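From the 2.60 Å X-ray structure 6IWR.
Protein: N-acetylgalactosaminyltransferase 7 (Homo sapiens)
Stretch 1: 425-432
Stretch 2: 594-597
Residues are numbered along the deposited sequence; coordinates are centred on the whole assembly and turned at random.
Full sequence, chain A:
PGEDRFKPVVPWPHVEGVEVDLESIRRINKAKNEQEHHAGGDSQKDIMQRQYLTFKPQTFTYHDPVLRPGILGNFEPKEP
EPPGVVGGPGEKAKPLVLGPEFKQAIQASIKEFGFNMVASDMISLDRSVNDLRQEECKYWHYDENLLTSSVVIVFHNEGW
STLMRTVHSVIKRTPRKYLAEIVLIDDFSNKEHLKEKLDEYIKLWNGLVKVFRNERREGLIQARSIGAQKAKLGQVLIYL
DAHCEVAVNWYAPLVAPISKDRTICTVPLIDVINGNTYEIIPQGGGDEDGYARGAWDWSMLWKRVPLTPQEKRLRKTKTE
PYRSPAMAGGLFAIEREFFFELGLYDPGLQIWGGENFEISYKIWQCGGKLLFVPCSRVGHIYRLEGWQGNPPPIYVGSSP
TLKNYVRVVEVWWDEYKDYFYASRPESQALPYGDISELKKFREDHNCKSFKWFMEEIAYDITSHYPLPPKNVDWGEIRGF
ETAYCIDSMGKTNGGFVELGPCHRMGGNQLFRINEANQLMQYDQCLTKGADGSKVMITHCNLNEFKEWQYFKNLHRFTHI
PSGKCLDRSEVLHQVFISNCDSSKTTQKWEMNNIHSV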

ATOM      1  N   PRO A 425     -21.566  -1.703 -12.741  1.00 36.60           N
ATOM      2  CA  PRO A 425     -22.917  -2.270 -12.641  1.00 35.23           C
ATOM      3  C   PRO A 425     -23.412  -2.248 -11.228  1.00 37.66           C
ATOM      4  O   PRO A 425     -24.624  -2.135 -11.028  1.00 37.09           O
ATOM      5  N   GLU A 426     -22.495  -2.277 -10.246  1.00 35.13           N
ATOM      6  CA  GLU A 426     -22.899  -2.335  -8.846  1.00 34.77           C
ATOM      7  C   GLU A 426     -23.717  -1.114  -8.448  1.00 37.32           C
ATOM      8  O   GLU A 426     -24.356  -1.108  -7.393  1.00 46.79           O
ATOM      9  N   SER A 427     -23.708  -0.076  -9.269  1.00 29.23           N
ATOM     10  CA  SER A 427     -24.417   1.150  -8.953  1.00 35.11           C
ATOM     11  C   SER A 427     -25.798   1.175  -9.563  1.00 37.59           C
ATOM     12  O   SER A 427     -26.592   2.062  -9.231  1.00 33.15           O
ATOM     13  N   GLN A 428     -26.081   0.243 -10.471  1.00 42.87           N
ATOM     14  CA  GLN A 428     -27.331   0.286 -11.216  1.00 44.56           C
ATOM     15  C   GLN A 428     -28.521   0.562 -10.288  1.00 46.55           C
ATOM     16  O   GLN A 428     -29.266   1.528 -10.493  1.00 47.68           O
ATOM     17  N   ALA A 429     -28.693  -0.249  -9.238  1.00 39.09           N
ATOM     18  CA  ALA A 429     -29.933  -0.216  -8.473  1.00 35.49           C
ATOM     19  C   ALA A 429     -29.824   0.549  -7.158  1.00 39.77           C
ATOM     20  O   ALA A 429     -30.541   0.249  -6.194  1.00 42.20           O
ATOM     21  N   LEU A 430     -28.956   1.541  -7.119  1.00 38.87           N
ATOM     22  CA  LEU A 430     -28.660   2.383  -5.971  1.00 37.71           C
ATOM     23  C   LEU A 430     -29.754   3.430  -5.767  1.00 32.16           C
ATOM     24  O   LEU A 430     -30.167   4.088  -6.722  1.00 37.23           O
ATOM     25  N   PRO A 431     -30.262   3.652  -4.549  1.00 36.22           N
ATOM     26  CA  PRO A 431     -31.237   4.747  -4.366  1.00 33.28           C
ATOM     27  C   PRO A 431     -30.598   6.137  -4.517  1.00 34.27           C
ATOM     28  O   PRO A 431     -30.260   6.763  -3.508  1.00 28.99           O
ATOM     29  N   TYR A 432     -30.436   6.652  -5.753  1.00 35.65           N
ATOM     30  CA  TYR A 432     -29.655   7.879  -5.951  1.00 34.28           C
ATOM     31  C   TYR A 432     -30.397   9.149  -5.536  1.00 33.19           C
ATOM     32  O   TYR A 432     -29.771  10.208  -5.470  1.00 30.72           O
ATOM     33  N   ILE A 594     -24.353  -8.552  -6.628  1.00 37.96           N
ATOM     34  CA  ILE A 594     -24.344  -8.040  -5.275  1.00 39.10           C
ATOM     35  C   ILE A 594     -24.987  -6.661  -5.300  1.00 43.14           C
ATOM     36  O   ILE A 594     -24.546  -5.766  -6.026  1.00 39.11           O
ATOM     37  N   HIS A 595     -26.060  -6.508  -4.535  1.00 53.57           N
ATOM     38  CA  HIS A 595     -26.804  -5.261  -4.467  1.00 62.46           C
ATOM     39  C   HIS A 595     -26.449  -4.524  -3.187  1.00 61.47           C
ATOM     40  O   HIS A 595     -26.451  -5.107  -2.100  1.00 59.02           O
ATOM     41  N   SER A 596     -26.127  -3.251  -3.336  1.00 67.68           N
ATOM     42  CA  SER A 596     -25.822  -2.351  -2.235  1.00 71.80           C
ATOM     43  C   SER A 596     -27.029  -1.442  -2.028  1.00 73.15           C
ATOM     44  O   SER A 596     -27.431  -0.729  -2.954  1.00 72.82           O
ATOM     45  N   VAL A 597     -27.618  -1.474  -0.832  1.00 72.98           N
ATOM     46  CA  VAL A 597     -28.757  -0.596  -0.538  1.00 69.89           C
ATOM     47  C   VAL A 597     -28.325   0.639   0.251  1.00 71.30           C
ATOM     48  O   VAL A 597     -27.690   1.551  -0.278  1.00 66.74           O
TER

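The two stretches bury 254 Å² between them, both sides summed, and no hydrogen bond crosses the interface, so the side chains meet through van der Waals contact. The segment 594-597 runs without regular secondary structure past a type I turn, S427 to L430, which is closed by the backbone bond from L430 N to S427 O at 3.2 Å.

I594 contributes little. Its CA-to-CB bond points sideways, and with chi1 and chi2 both m the end of the side chain leads away, so that the closest pair its side chain makes with the other stretch, I594 CB and E426 CB, is 6.5 Å apart.

H595 also starts sideways, but its m rotamer (chi1 -89°, chi2 25°) brings the ring nearer. There H595 NE2 lies 3.8 Å from A429 CB, the methyl that points toward stretch 2; the approach to the ring is oblique.

S596 has the largest covered area of any residue in either stretch, 55 Å². Its chi1 of 2° is off the staggered wells, nearly eclipsed, and places S596 OG 3.6 Å from E426 O, too long for the pair to count as a hydrogen bond. The E426 side chain plays no part in this approach: chi1 is p, and its end leads away. L430 approaches from the turn's end. Its CA-to-CB bond is sideways, yet the off-well chi1 of -119° with chi2 p carries the methyl inward, so that L430 CD1 sits 3.0 Å from S596 O, a tight fit for carbon against oxygen, and 3.9 Å from S596 OG.

The CA-to-CB bond of V597 points away, chi1 is t, and its backbone makes the contact: P431 CD is 4.0 Å from V597 O. The CA-to-CB bond of P431 points toward stretch 2, and the same ring carbon, P431 CD, reaches S596 O more loosely at 4.5 Å.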

ATOM      1  CB  PRO A 425     -22.756  -3.706 -13.152  1.00 39.98           C
ATOM      2  CG  PRO A 425     -21.291  -3.872 -13.399  1.00 39.00           C
ATOM      3  CD  PRO A 425     -20.544  -2.758 -12.803  1.00 35.71           C
ATOM      4  CB  GLU A 426     -21.663  -2.502  -7.934  1.00 31.19           C
ATOM      5  CG  GLU A 426     -20.750  -1.297  -7.730  1.00 29.45           C
ATOM      6  CD  GLU A 426     -19.553  -1.242  -8.692  1.00 46.87           C
ATOM      7  OE1 GLU A 426     -19.442  -2.121  -9.580  1.00 45.10           O
ATOM      8  OE2 GLU A 426     -18.708  -0.300  -8.571  1.00 59.95           O
ATOM      9  CB  SER A 427     -23.639   2.377  -9.461  1.00 33.62           C
ATOM     10  OG  SER A 427     -23.690   2.465 -10.878  1.00 29.61           O
ATOM     11  CB  GLN A 428     -27.520  -1.025 -12.001  1.00 46.16           C
ATOM     12  CG  GLN A 428     -26.314  -1.470 -12.882  1.00 40.90           C
ATOM     13  CD  GLN A 428     -26.721  -2.184 -14.183  1.00 44.32           C
ATOM     14  OE1 GLN A 428     -27.296  -1.569 -15.088  1.00 48.14           O
ATOM     15  NE2 GLN A 428     -26.422  -3.482 -14.274  1.00 37.85           N
ATOM     16  CB  ALA A 429     -30.403  -1.646  -8.210  1.00 35.58           C
ATOM     17  CB  LEU A 430     -27.320   3.078  -6.168  1.00 33.07           C
ATOM     18  CG  LEU A 430     -26.264   2.750  -5.110  1.00 43.11           C
ATOM     19  CD1 LEU A 430     -26.182   1.245  -4.843  1.00 47.92           C
ATOM     20  CD2 LEU A 430     -24.888   3.332  -5.478  1.00 36.39           C
ATOM     21  CB  PRO A 431     -31.766   4.521  -2.938  1.00 28.30           C
ATOM     22  CG  PRO A 431     -31.118   3.249  -2.430  1.00 32.57           C
ATOM     23  CD  PRO A 431     -29.921   2.984  -3.276  1.00 34.18           C
ATOM     24  CB  TYR A 432     -29.163   8.006  -7.410  1.00 32.02           C
ATOM     25  CG  TYR A 432     -30.208   7.963  -8.521  1.00 31.36           C
ATOM     26  CD1 TYR A 432     -30.839   9.128  -8.973  1.00 31.17           C
ATOM     27  CD2 TYR A 432     -30.522   6.772  -9.163  1.00 27.08           C
ATOM     28  CE1 TYR A 432     -31.795   9.091 -10.009  1.00 26.49           C
ATOM     29  CE2 TYR A 432     -31.472   6.730 -10.195  1.00 30.83           C
ATOM     30  CZ  TYR A 432     -32.100   7.894 -10.618  1.00 30.99           C
ATOM     31  OH  TYR A 432     -33.047   7.854 -11.641  1.00 39.72           O
ATOM     32  CB  ILE A 594     -22.920  -7.999  -4.719  1.00 36.40           C
ATOM     33  CG1 ILE A 594     -22.365  -9.414  -4.771  1.00 37.13           C
ATOM     34  CG2 ILE A 594     -22.945  -7.508  -3.297  1.00 39.87           C
ATOM     35  CD1 ILE A 594     -23.281 -10.415  -4.129  1.00 37.42           C
ATOM     36  CB  HIS A 595     -28.312  -5.508  -4.535  1.00 60.64           C
ATOM     37  CG  HIS A 595     -28.858  -5.521  -5.928  1.00 61.90           C
ATOM     38  ND1 HIS A 595     -28.091  -5.840  -7.029  1.00 54.48           N
ATOM     39  CD2 HIS A 595     -30.100  -5.261  -6.400  1.00 68.17           C
ATOM     40  CE1 HIS A 595     -28.836  -5.781  -8.117  1.00 53.70           C
ATOM     41  NE2 HIS A 595     -30.060  -5.431  -7.765  1.00 66.30           N
ATOM     42  CB  SER A 596     -24.565  -1.539  -2.559  1.00 69.21           C
ATOM     43  OG  SER A 596     -24.086  -1.858  -3.865  1.00 65.04           O
ATOM     44  CB  VAL A 597     -29.870  -1.324   0.235  1.00 67.95           C
ATOM     45  CG1 VAL A 597     -31.011  -0.364   0.480  1.00 55.58           C
ATOM     46  CG2 VAL A 597     -30.353  -2.577  -0.510  1.00 66.30           C
TER